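Local coordinates for 2-hydroxyisobutyryl-CoA synthetase (Aquincola tertiaricarbonis, PDB 6HDY), which belongs to the ANL superfamily of AMP-binding enzymes, with a large AMP-binding region followed by a smaller C-terminal domain, at residues E102-H107 / G111-V116. Residues are numbered along the deposited sequence; the frame is centred on the assembly and turned at random.
Sequences ESQAAH and GDYVCV. With SO4 (sulfate ion), chain D.
The carboxylate of Asp112 lies over one face of the His107 ring, the two planes 12° apart. Asp112 OD2 sits above the ring centre, 3.3 Å from His107 NE2. The near-parallel planes make this a stack, and the angle at NE2 is too poor for a hydrogen bond; the salt bridge of Asp112 OD2 goes to Arg70. A sulfate ion, probably from the crystallisation liquor, meets the His107 ring at its edge, with O1 3.4 Å from CD2. The ring of Tyr113 receives Ser103 at its edge, CD1 lying 3.5 Å from Ser103 OG.

Ser103 OG is used twice. With chi1 at -177°, OG lies beside the carbonyl carbon of its own residue and faces the loop. There it accepts a nearly straight bond from Asp112 N (2.8 Å, 164°) and donates to sulfate O1 (3.0 Å); the sulfate is also hydrogen-bonded to Arg70 NE. Gln104 extends beyond CG to the phenol end of Tyr113. Its NE2 gives a weak bond to Tyr113 OH (2.8 Å) and another hydrogen bond to Ala136 O.

The backbone closes the turn. Gly111 N donates to His107 O (2.8 Å), and Gly111 CA makes a CA-H...O contact with Ser103 O. Gly111 lies buried between the helix and the Tyr113 ring.

Here the loop leading to strand 121-126 turns back against the end of helix 97-106. Helix 66-74 packs on both pieces: Phe67 meets Tyr113 edge-to-face and touches Ser103, while Arg70 lies by His107. Further along the loop, Cys115 and Val116 rest on helix 43-64.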
loop_
_atom_site.group_PDB
_atom_site.type_symbol
_atom_site.label_atom_id
_atom_site.label_comp_id
_atom_site.label_asym_id
_atom_site.label_seq_id
_atom_site.Cartn_x
_atom_site.Cartn_y
_atom_site.Cartn_z
ATOM N N GLU A 102 -10.110 23.400 -10.154
ATOM C CA GLU A 102 -9.857 24.844 -10.309
ATOM C C GLU A 102 -9.376 25.483 -9.003
ATOM O O GLU A 102 -8.406 26.242 -9.016
ATOM C CB GLU A 102 -11.094 25.555 -10.864
ATOM C CG GLU A 102 -11.358 25.242 -12.330
ATOM C CD GLU A 102 -12.738 25.564 -12.874
ATOM O OE1 GLU A 102 -13.559 26.172 -12.144
ATOM O OE2 GLU A 102 -12.997 25.204 -14.045
ATOM N N SER A 103 -10.009 25.108 -7.872
ATOM C CA SER A 103 -9.655 25.583 -6.528
ATOM C C SER A 103 -8.225 25.147 -6.154
ATOM O O SER A 103 -7.480 25.923 -5.563
ATOM C CB SER A 103 -10.661 25.066 -5.505
ATOM O OG SER A 103 -10.362 25.591 -4.223
ATOM N N GLN A 104 -7.867 23.890 -6.476
ATOM C CA GLN A 104 -6.528 23.336 -6.253
ATOM C C GLN A 104 -5.475 24.019 -7.138
ATOM O O GLN A 104 -4.401 24.364 -6.631
ATOM C CB GLN A 104 -6.528 21.819 -6.423
ATOM C CG GLN A 104 -7.256 21.142 -5.270
ATOM C CD GLN A 104 -6.853 19.720 -5.040
ATOM O OE1 GLN A 104 -6.036 19.137 -5.764
ATOM N NE2 GLN A 104 -7.418 19.134 -4.007
ATOM N N ALA A 105 -5.795 24.287 -8.427
ATOM C CA ALA A 105 -4.870 25.034 -9.309
ATOM C C ALA A 105 -4.612 26.465 -8.792
ATOM O O ALA A 105 -3.461 26.917 -8.784
ATOM C CB ALA A 105 -5.407 25.086 -10.731
ATOM N N ALA A 106 -5.672 27.169 -8.332
ATOM C CA ALA A 106 -5.522 28.539 -7.832
ATOM C C ALA A 106 -4.979 28.576 -6.407
ATOM O O ALA A 106 -4.261 29.508 -6.066
ATOM C CB ALA A 106 -6.840 29.284 -7.912
ATOM N N HIS A 107 -5.295 27.563 -5.575
ATOM C CA HIS A 107 -4.813 27.509 -4.186
ATOM C C HIS A 107 -4.133 26.160 -3.917
ATOM O O HIS A 107 -4.683 25.299 -3.228
ATOM C CB HIS A 107 -5.941 27.850 -3.194
ATOM C CG HIS A 107 -6.648 29.119 -3.552
ATOM N ND1 HIS A 107 -6.102 30.359 -3.254
ATOM C CD2 HIS A 107 -7.789 29.300 -4.258
ATOM C CE1 HIS A 107 -6.951 31.249 -3.744
ATOM N NE2 HIS A 107 -7.988 30.658 -4.348
ATOM N N GLY A 111 -6.392 23.239 -2.323
ATOM C CA GLY A 111 -7.536 24.077 -2.655
ATOM C C GLY A 111 -7.996 24.980 -1.531
ATOM O O GLY A 111 -7.523 24.887 -0.388
ATOM N N ASP A 112 -8.955 25.849 -1.849
ATOM C CA ASP A 112 -9.461 26.779 -0.861
ATOM C C ASP A 112 -10.625 26.215 -0.037
ATOM O O ASP A 112 -11.305 26.964 0.670
ATOM C CB ASP A 112 -9.780 28.134 -1.480
ATOM C CG ASP A 112 -8.901 29.206 -0.886
ATOM O OD1 ASP A 112 -8.017 28.862 -0.047
ATOM O OD2 ASP A 112 -9.100 30.391 -1.226
ATOM N N TYR A 113 -10.778 24.892 -0.057
ATOM C CA TYR A 113 -11.775 24.175 0.721
ATOM C C TYR A 113 -11.112 23.242 1.749
ATOM O O TYR A 113 -11.817 22.455 2.372
ATOM C CB TYR A 113 -12.761 23.423 -0.198
ATOM C CG TYR A 113 -12.091 22.459 -1.145
ATOM C CD1 TYR A 113 -11.506 22.908 -2.329
ATOM C CD2 TYR A 113 -12.007 21.101 -0.848
ATOM C CE1 TYR A 113 -10.837 22.037 -3.181
ATOM C CE2 TYR A 113 -11.358 20.211 -1.707
ATOM C CZ TYR A 113 -10.747 20.694 -2.859
ATOM O OH TYR A 113 -10.125 19.854 -3.743
ATOM N N VAL A 114 -9.778 23.354 1.956
ATOM C CA VAL A 114 -9.038 22.505 2.897
ATOM C C VAL A 114 -9.526 22.676 4.370
ATOM O O VAL A 114 -9.661 21.680 5.073
ATOM C CB VAL A 114 -7.506 22.637 2.749
ATOM C CG1 VAL A 114 -6.998 24.031 3.147
ATOM C CG2 VAL A 114 -6.785 21.543 3.519
ATOM N N CYS A 115 -9.779 23.935 4.806
ATOM C CA CYS A 115 -10.331 24.402 6.085
ATOM C C CYS A 115 -9.355 24.326 7.231
ATOM O O CYS A 115 -9.232 25.288 7.975
ATOM C CB CYS A 115 -11.642 23.702 6.435
ATOM S SG CYS A 115 -13.010 24.073 5.316
ATOM N N VAL A 116 -8.734 23.152 7.428
ATOM C CA VAL A 116 -7.807 22.941 8.534
ATOM C C VAL A 116 -6.475 23.622 8.237
ATOM O O VAL A 116 -6.141 23.787 7.055
ATOM C CB VAL A 116 -7.619 21.422 8.855
ATOM C CG1 VAL A 116 -8.904 20.788 9.373
ATOM C CG2 VAL A 116 -7.027 20.644 7.685
HETATM S S SO4 D . -11.724 28.867 -6.031
HETATM O O1 SO4 D . -11.065 28.500 -4.754
HETATM O O2 SO4 D . -10.744 29.394 -6.993
HETATM O O3 SO4 D . -12.750 29.891 -5.747
HETATM O O4 SO4 D . -12.389 27.710 -6.664
#